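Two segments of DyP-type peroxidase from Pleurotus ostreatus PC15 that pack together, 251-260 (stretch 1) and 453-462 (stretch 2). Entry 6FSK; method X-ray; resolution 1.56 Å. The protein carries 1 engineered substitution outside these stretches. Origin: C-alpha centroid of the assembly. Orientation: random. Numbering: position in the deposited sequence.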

# COMPACT_ATOMS: atom_id res chain seq x y z
N GLU A 251 -3.53 21.37 -3.40
CA GLU A 251 -3.18 21.32 -4.81
C GLU A 251 -4.11 20.42 -5.55
O GLU A 251 -4.62 20.75 -6.64
CB GLU A 251 -1.70 20.91 -5.00
CG GLU A 251 -0.69 21.91 -4.52
CD GLU A 251 -0.33 21.85 -3.04
OE1 GLU A 251 -0.98 21.16 -2.23
OE2 GLU A 251 0.63 22.61 -2.69
N PHE A 252 -4.40 19.27 -5.02
CA PHE A 252 -5.36 18.35 -5.63
C PHE A 252 -6.75 18.97 -5.66
O PHE A 252 -7.46 18.92 -6.73
CB PHE A 252 -5.31 17.01 -4.90
CG PHE A 252 -6.28 15.97 -5.38
CD1 PHE A 252 -6.00 15.27 -6.54
CD2 PHE A 252 -7.46 15.75 -4.68
CE1 PHE A 252 -6.92 14.29 -6.97
CE2 PHE A 252 -8.31 14.78 -5.09
CZ PHE A 252 -8.00 14.06 -6.19
N ASP A 253 -7.16 19.57 -4.57
CA ASP A 253 -8.48 20.22 -4.50
C ASP A 253 -8.56 21.36 -5.56
O ASP A 253 -9.57 21.46 -6.24
CB ASP A 253 -8.76 20.79 -3.15
CG ASP A 253 -9.04 19.74 -2.06
OD1 ASP A 253 -9.31 18.59 -2.31
OD2 ASP A 253 -8.93 20.21 -0.90
N ASP A 254 -7.54 22.14 -5.69
CA ASP A 254 -7.43 23.23 -6.74
C ASP A 254 -7.54 22.66 -8.17
O ASP A 254 -8.36 23.14 -9.02
CB ASP A 254 -6.16 24.01 -6.46
CG ASP A 254 -5.89 25.14 -7.39
OD1 ASP A 254 -6.81 25.61 -8.13
OD2 ASP A 254 -4.75 25.63 -7.40
N PHE A 255 -6.77 21.59 -8.44
CA PHE A 255 -6.92 20.85 -9.67
C PHE A 255 -8.34 20.50 -9.99
O PHE A 255 -8.84 20.75 -11.09
CB PHE A 255 -6.03 19.62 -9.62
CG PHE A 255 -6.20 18.74 -10.79
CD1 PHE A 255 -5.73 19.18 -12.03
CD2 PHE A 255 -6.88 17.55 -10.70
CE1 PHE A 255 -5.88 18.36 -13.15
CE2 PHE A 255 -7.04 16.72 -11.86
CZ PHE A 255 -6.53 17.16 -13.04
N LEU A 256 -9.02 19.85 -9.07
CA LEU A 256 -10.41 19.41 -9.30
C LEU A 256 -11.30 20.63 -9.54
O LEU A 256 -12.07 20.65 -10.50
CB LEU A 256 -10.97 18.56 -8.15
CG LEU A 256 -10.26 17.27 -7.86
CD1 LEU A 256 -11.04 16.59 -6.73
CD2 LEU A 256 -10.17 16.37 -9.04
N GLU A 257 -11.18 21.66 -8.71
CA GLU A 257 -11.96 22.87 -8.86
C GLU A 257 -11.74 23.53 -10.19
O GLU A 257 -12.69 24.19 -10.71
CB GLU A 257 -11.54 23.86 -7.79
CG GLU A 257 -12.05 23.65 -6.43
CD GLU A 257 -11.42 24.62 -5.41
OE1 GLU A 257 -10.65 25.59 -5.72
OE2 GLU A 257 -11.80 24.38 -4.26
N SER A 258 -10.56 23.39 -10.73
CA SER A 258 -10.15 24.10 -11.98
C SER A 258 -10.54 23.31 -13.21
O SER A 258 -10.47 23.80 -14.32
CB SER A 258 -8.68 24.39 -11.94
OG SER A 258 -8.34 25.24 -10.88
N ASN A 259 -10.96 22.06 -13.05
CA ASN A 259 -11.27 21.15 -14.18
C ASN A 259 -12.63 20.44 -14.00
O ASN A 259 -12.74 19.23 -14.17
CB ASN A 259 -10.19 20.07 -14.30
CG ASN A 259 -8.92 20.64 -14.81
OD1 ASN A 259 -8.72 20.75 -16.04
ND2 ASN A 259 -8.05 21.07 -13.90
N PRO A 260 -13.70 21.14 -13.61
CA PRO A 260 -14.97 20.44 -13.42
C PRO A 260 -15.40 19.75 -14.70
O PRO A 260 -15.25 20.33 -15.83
CB PRO A 260 -15.96 21.55 -13.08
CG PRO A 260 -15.37 22.77 -13.71
CD PRO A 260 -13.85 22.60 -13.51
N ASN A 453 -7.95 14.55 -23.11
CA ASN A 453 -6.99 14.41 -22.01
C ASN A 453 -6.98 15.64 -21.16
O ASN A 453 -7.16 16.79 -21.65
CB ASN A 453 -5.52 14.38 -22.47
CG ASN A 453 -5.16 13.26 -23.30
OD1 ASN A 453 -5.88 12.32 -23.45
ND2 ASN A 453 -4.01 13.43 -23.96
N ILE A 454 -6.72 15.45 -19.88
CA ILE A 454 -6.31 16.56 -19.02
C ILE A 454 -4.84 16.35 -18.81
O ILE A 454 -4.37 15.28 -18.40
CB ILE A 454 -7.02 16.55 -17.66
CG1 ILE A 454 -8.53 16.68 -17.84
CG2 ILE A 454 -6.47 17.70 -16.78
CD1 ILE A 454 -9.38 16.44 -16.62
N THR A 455 -4.10 17.44 -18.98
CA THR A 455 -2.73 17.47 -18.73
C THR A 455 -2.51 17.82 -17.26
O THR A 455 -2.97 18.88 -16.81
CB THR A 455 -1.95 18.44 -19.66
OG1 THR A 455 -2.14 18.01 -21.03
CG2 THR A 455 -0.54 18.36 -19.39
N LEU A 456 -1.87 16.95 -16.46
CA LEU A 456 -1.79 17.20 -15.04
C LEU A 456 -0.85 18.31 -14.68
O LEU A 456 0.15 18.55 -15.37
CB LEU A 456 -1.45 15.90 -14.30
CG LEU A 456 -2.43 14.74 -14.53
CD1 LEU A 456 -1.87 13.44 -13.91
CD2 LEU A 456 -3.77 15.05 -13.89
N PRO A 457 -1.08 18.99 -13.57
CA PRO A 457 -0.17 20.03 -13.14
C PRO A 457 1.21 19.48 -12.88
O PRO A 457 1.33 18.33 -12.46
CB PRO A 457 -0.78 20.54 -11.81
CG PRO A 457 -2.09 19.90 -11.67
CD PRO A 457 -2.24 18.81 -12.68
N ASP A 458 2.26 20.26 -13.06
CA ASP A 458 3.59 19.71 -12.99
C ASP A 458 3.96 19.20 -11.59
O ASP A 458 4.68 18.20 -11.47
CB ASP A 458 4.61 20.71 -13.48
CG ASP A 458 4.60 20.81 -15.02
OD1 ASP A 458 3.63 20.27 -15.73
OD2 ASP A 458 5.61 21.38 -15.46
N GLN A 459 3.39 19.84 -10.59
CA GLN A 459 3.48 19.26 -9.20
C GLN A 459 2.54 18.04 -9.07
O GLN A 459 1.33 18.16 -9.00
CB GLN A 459 3.17 20.31 -8.17
CG GLN A 459 3.12 19.85 -6.69
CD GLN A 459 4.43 19.33 -6.23
OE1 GLN A 459 5.44 20.09 -6.15
NE2 GLN A 459 4.49 18.02 -6.01
N ASP A 460 3.17 16.88 -8.94
CA ASP A 460 2.48 15.64 -8.70
C ASP A 460 1.75 15.75 -7.34
O ASP A 460 2.22 16.34 -6.42
CB ASP A 460 3.42 14.41 -8.62
CG ASP A 460 4.06 14.02 -9.99
OD1 ASP A 460 4.31 14.89 -10.82
OD2 ASP A 460 4.40 12.82 -10.21
N PHE A 461 0.59 15.15 -7.29
CA PHE A 461 -0.22 15.15 -6.11
C PHE A 461 0.36 14.32 -4.99
O PHE A 461 0.06 14.59 -3.78
CB PHE A 461 -1.66 14.72 -6.41
CG PHE A 461 -2.32 15.50 -7.52
CD1 PHE A 461 -2.32 16.89 -7.47
CD2 PHE A 461 -2.93 14.85 -8.49
CE1 PHE A 461 -2.92 17.58 -8.52
CE2 PHE A 461 -3.53 15.56 -9.54
CZ PHE A 461 -3.52 16.90 -9.50
N VAL A 462 1.14 13.30 -5.33
CA VAL A 462 1.80 12.38 -4.33
C VAL A 462 3.27 12.45 -4.60
O VAL A 462 3.69 12.36 -5.75
CB VAL A 462 1.24 10.91 -4.52
CG1 VAL A 462 2.00 9.99 -3.57
CG2 VAL A 462 -0.21 10.89 -4.11

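The contact between the two stretches is apolar in character. No hydrogen bond crosses it, and the 379 Å² of surface buried between the segments, both sides summed, comes mostly from apolar residues. Stretch 1 contributes the end of a helix and the residues after it; Phe-252 and Phe-255 from the helix and Asn-259 just beyond it, spaced three and four residues apart, all take part in the contact. Stretch 2 passes along them in the opposite sense: the nearest CA pairs run from Phe-252 with Phe-461 (CA to CA 6.1 Å), through Phe-255 with Pro-457, to Asn-259 with Ile-454 (CA to CA 8.3 Å). The backbones are thus closer at the Phe-461 end.

Three aromatic rings form the centre of the packing at that end. Phe-252 and Phe-461 make an edge-to-face pair, with ring centroids 5.2 Å apart and planes at 82°. Phe-252 presents its edge, and its CD1 reaches CD2 of Phe-461 at 3.7 Å, over the face of that ring. Such an arrangement directs the slightly positive ring hydrogens of one phenylalanine at the electron-rich face of the other. Phe-255 meets the same partner differently. The centroids of Phe-255 and Phe-461 are again 5.2 Å apart, but the planes are inclined at 50°, an oblique geometry in which CZ of Phe-461 lies over one face of the Phe-255 ring, 3.5 Å from its CG. Phe-461, with chi1 in the m rotamer, therefore engages both helix phenylalanines, each of which has chi1 near 180° (t). Phe-461 CE1 also lies 4.1 Å from the backbone O of Glu-251; that oxygen accepts a helical hydrogen bond from Phe-255 N (2.9 Å), so it is engaged within the helix.

The aliphatic contacts gather around Phe-255, which has the largest area covered by the other stretch, 92 Å². Ile-454 CG2 lies at the edge of the Phe-255 ring, 3.7 Å from Phe-255 CE1. Leu-456 CD2 lies 3.6 Å from Phe-255 CZ; the CA-to-CB bond of this leucine points sideways, yet the end of its side chain comes nearer to the helix. Pro-457 adds a further contact, its CD 3.6 Å from CD1 of Phe-255. Ring and aliphatic groups here meet at van der Waals distance, and, with Phe-461, four residues of stretch 2 thereby share a single aromatic side chain.

The side-chain hydrogen bonds near the contact stay within each stretch. Just beyond the helix, Asn-259 ND2 donates to Phe-255 O at 2.9 Å, with a nearly straight N-H...O angle of 174°. This bond holds the amide group back against the helix, while Asn-259 OD1 lies 3.9 Å from CG2 of Ile-454, a contact with a methyl group. The same methyl thus touches both Phe-255 and Asn-259. In stretch 2, Gln-459 NE2 donates to Asp-460 O (2.9 Å, 173°), so that its amide is engaged locally.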